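Local coordinates for protein Cif (Cell cycle inhibiting factor) (PDB 3EFY) that deamidates a specific glutamine of host NEDD8 to glutamate, thereby shutting down cullin-RING ubiquitin ligases and blocking the host cell cycle, at residues Y119-S124 / N158-Q162. Numbering follows the deposited sequence.
Sequences YFSCMS and NFSFQ
F120 reaches from the last turns of helix 113-124 to F159 and F161 of strand 159-166, and the three rings form an aromatic cluster where that helix packs on the edge strand of the antiparallel sheet. This is the catalytic fragment of Cif, whose family belongs to the papain-like peptidase clan. The axes of 119-124 and 159-162 approach to 11.2 Å with their N-to-C directions 150° apart, and aromatic side chains fill the distance.

Starting at the root of the side chain, F120 CB lies over one face of the F159 ring, offset toward the rim. Its CG lies anti to the carbonyl carbon (chi1 -62°), which carries the ring toward the strand. CD1 then meets F159 CE1 at 3.6 Å, and the two rings make an offset edge-to-face pair with F120 giving the edge and F159 the face. On its other ortho carbon, CD2, the neighbour is F161 CZ. At the tip, F120 CZ is 3.7 Å from F161 CE1; here F120 takes the receiving role, its face meeting the edge of F161 with the planes at 61°. L39 and V59 also touch F120, bringing helix 39-47 and the neighbouring strand 54-61 into the same buried core.

F159 lies against the flank of the helix, near the backbone of F120. Its CZ meets M123 CG at 4.0 Å, the two side chains crossing at about a right angle, and Y119 CE2 comes to the edge of the F159 ring. The hydroxyl of Y119 is hydrogen-bonded to D61, and the Y119 side chain is about 7 Å from that of the active-site residue H66. No hydrogen bond joins the two segments. F159 CE2 lies 3.5 Å from the backbone O of F120, the same oxygen that accepts the helical hydrogen bond from S124 N.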
ATOM      1  N   TYR A 119      -4.924  13.538 -26.946  1.00 21.88           N
ATOM      2  CA  TYR A 119      -5.122  12.095 -27.192  1.00 22.47           C
ATOM      3  C   TYR A 119      -6.518  11.630 -26.739  1.00 21.98           C
ATOM      4  O   TYR A 119      -7.244  10.944 -27.477  1.00 22.75           O
ATOM      5  CB  TYR A 119      -3.961  11.224 -26.559  1.00 21.35           C
ATOM      6  CG  TYR A 119      -4.366   9.805 -26.387  1.00 21.27           C
ATOM      7  CD1 TYR A 119      -4.430   8.945 -27.479  1.00 21.92           C
ATOM      8  CD2 TYR A 119      -4.854   9.343 -25.155  1.00 21.77           C
ATOM      9  CE1 TYR A 119      -4.909   7.674 -27.352  1.00 21.78           C
ATOM     10  CE2 TYR A 119      -5.312   8.057 -25.010  1.00 20.21           C
ATOM     11  CZ  TYR A 119      -5.338   7.221 -26.110  1.00 23.12           C
ATOM     12  OH  TYR A 119      -5.836   5.965 -26.020  1.00 23.37           O
ATOM     13  N   PHE A 120      -6.939  11.993 -25.514  1.00 21.73           N
ATOM     14  CA  PHE A 120      -8.261  11.593 -25.035  1.00 21.57           C
ATOM     15  C   PHE A 120      -9.340  12.068 -26.012  1.00 22.97           C
ATOM     16  O   PHE A 120     -10.279  11.331 -26.371  1.00 23.28           O
ATOM     17  CB  PHE A 120      -8.595  12.210 -23.654  1.00 21.96           C
ATOM     18  CG  PHE A 120      -7.685  11.807 -22.519  1.00 21.75           C
ATOM     19  CD1 PHE A 120      -7.065  10.599 -22.456  1.00 21.05           C
ATOM     20  CD2 PHE A 120      -7.513  12.680 -21.458  1.00 21.29           C
ATOM     21  CE1 PHE A 120      -6.249  10.299 -21.417  1.00 20.12           C
ATOM     22  CE2 PHE A 120      -6.744  12.375 -20.418  1.00 21.13           C
ATOM     23  CZ  PHE A 120      -6.092  11.196 -20.371  1.00 19.92           C
ATOM     24  N   SER A 121      -9.194  13.316 -26.442  1.00 23.21           N
ATOM     25  CA  SER A 121     -10.171  13.909 -27.342  1.00 25.85           C
ATOM     26  C   SER A 121     -10.236  13.159 -28.682  1.00 26.73           C
ATOM     27  O   SER A 121     -11.306  12.802 -29.141  1.00 28.62           O
ATOM     28  CB  SER A 121      -9.869  15.388 -27.565  1.00 27.45           C
ATOM     29  OG  SER A 121     -10.919  15.926 -28.352  1.00 30.44           O
ATOM     30  N   CYS A 122      -9.085  12.896 -29.271  1.00 27.12           N
ATOM     31  CA  CYS A 122      -9.023  12.136 -30.534  1.00 28.35           C
ATOM     32  C   CYS A 122      -9.597  10.727 -30.398  1.00 28.38           C
ATOM     33  O   CYS A 122     -10.439  10.323 -31.189  1.00 29.05           O
ATOM     34  CB  CYS A 122      -7.588  12.047 -31.039  1.00 28.08           C
ATOM     35  SG  CYS A 122      -6.906  13.610 -31.576  1.00 34.71           S
ATOM     36  N   MET A 123      -9.171   9.972 -29.382  1.00 27.22           N
ATOM     37  CA  MET A 123      -9.653   8.611 -29.198  1.00 28.67           C
ATOM     38  C   MET A 123     -11.155   8.568 -28.925  1.00 29.47           C
ATOM     39  O   MET A 123     -11.860   7.672 -29.395  1.00 29.89           O
ATOM     40  CB  MET A 123      -8.851   7.916 -28.086  1.00 27.59           C
ATOM     41  CG  MET A 123      -9.183   6.499 -27.788  1.00 31.08           C
ATOM     42  SD  MET A 123      -8.707   5.415 -29.188  1.00 38.48           S
ATOM     43  CE  MET A 123      -7.311   6.317 -29.758  1.00 31.58           C
ATOM     44  N   SER A 124     -11.675   9.553 -28.202  1.00 29.70           N
ATOM     45  CA  SER A 124     -13.106   9.576 -27.890  1.00 32.00           C
ATOM     46  C   SER A 124     -13.963   9.788 -29.142  1.00 33.67           C
ATOM     47  O   SER A 124     -15.115   9.425 -29.143  1.00 33.92           O
ATOM     48  CB  SER A 124     -13.445  10.646 -26.843  1.00 32.87           C
ATOM     49  OG  SER A 124     -13.122  11.922 -27.300  1.00 35.65           O
ATOM     50  N   ASN A 158     -16.121   5.606 -23.637  1.00 36.36           N
ATOM     51  CA  ASN A 158     -14.831   4.949 -23.800  1.00 32.66           C
ATOM     52  C   ASN A 158     -13.966   5.143 -22.521  1.00 29.29           C
ATOM     53  O   ASN A 158     -13.365   4.202 -22.011  1.00 29.17           O
ATOM     54  CB  ASN A 158     -14.120   5.550 -25.019  1.00 32.80           C
ATOM     55  CG  ASN A 158     -14.788   5.144 -26.334  1.00 35.21           C
ATOM     56  OD1 ASN A 158     -15.489   5.952 -26.981  1.00 39.16           O
ATOM     57  ND2 ASN A 158     -14.620   3.874 -26.694  1.00 35.14           N
ATOM     58  N   PHE A 159     -13.982   6.365 -21.998  1.00 25.42           N
ATOM     59  CA  PHE A 159     -13.119   6.716 -20.870  1.00 23.25           C
ATOM     60  C   PHE A 159     -13.897   6.814 -19.564  1.00 22.15           C
ATOM     61  O   PHE A 159     -15.049   7.264 -19.540  1.00 22.73           O
ATOM     62  CB  PHE A 159     -12.455   8.072 -21.102  1.00 22.79           C
ATOM     63  CG  PHE A 159     -11.366   8.059 -22.146  1.00 21.36           C
ATOM     64  CD1 PHE A 159     -10.088   7.670 -21.806  1.00 21.16           C
ATOM     65  CD2 PHE A 159     -11.629   8.437 -23.434  1.00 22.33           C
ATOM     66  CE1 PHE A 159      -9.053   7.663 -22.729  1.00 21.76           C
ATOM     67  CE2 PHE A 159     -10.586   8.465 -24.406  1.00 22.35           C
ATOM     68  CZ  PHE A 159      -9.305   8.042 -24.055  1.00 24.03           C
ATOM     69  N   SER A 160     -13.235   6.435 -18.480  1.00 21.42           N
ATOM     70  CA  SER A 160     -13.680   6.723 -17.099  1.00 21.32           C
ATOM     71  C   SER A 160     -12.441   7.200 -16.337  1.00 21.46           C
ATOM     72  O   SER A 160     -11.388   6.571 -16.431  1.00 20.92           O
ATOM     73  CB  SER A 160     -14.165   5.442 -16.444  1.00 21.18           C
ATOM     74  OG  SER A 160     -14.594   5.623 -15.109  1.00 24.91           O
ATOM     75  N   PHE A 161     -12.579   8.278 -15.576  1.00 19.21           N
ATOM     76  CA  PHE A 161     -11.476   8.869 -14.858  1.00 18.68           C
ATOM     77  C   PHE A 161     -11.774   8.947 -13.375  1.00 18.43           C
ATOM     78  O   PHE A 161     -12.932   9.020 -12.952  1.00 18.99           O
ATOM     79  CB  PHE A 161     -11.226  10.282 -15.334  1.00 18.92           C
ATOM     80  CG  PHE A 161     -10.888  10.380 -16.799  1.00 18.48           C
ATOM     81  CD1 PHE A 161      -9.576  10.175 -17.214  1.00 20.03           C
ATOM     82  CD2 PHE A 161     -11.861  10.693 -17.735  1.00 18.91           C
ATOM     83  CE1 PHE A 161      -9.249  10.277 -18.576  1.00 18.28           C
ATOM     84  CE2 PHE A 161     -11.542  10.828 -19.070  1.00 19.77           C
ATOM     85  CZ  PHE A 161     -10.229  10.603 -19.488  1.00 18.52           C
ATOM     86  N   GLN A 162     -10.710   8.956 -12.576  1.00 17.54           N
ATOM     87  CA  GLN A 162     -10.792   9.351 -11.152  1.00 18.70           C
ATOM     88  C   GLN A 162      -9.724  10.408 -10.921  1.00 19.67           C
ATOM     89  O   GLN A 162      -8.572  10.248 -11.375  1.00 19.48           O
ATOM     90  CB  GLN A 162     -10.564   8.183 -10.212  1.00 18.69           C
ATOM     91  CG  GLN A 162     -11.592   7.060 -10.426  1.00 18.51           C
ATOM     92  CD  GLN A 162     -11.364   5.867  -9.534  1.00 21.19           C
ATOM     93  OE1 GLN A 162     -10.406   5.829  -8.741  1.00 22.90           O
ATOM     94  NE2 GLN A 162     -12.269   4.881  -9.621  1.00 23.04           N
TER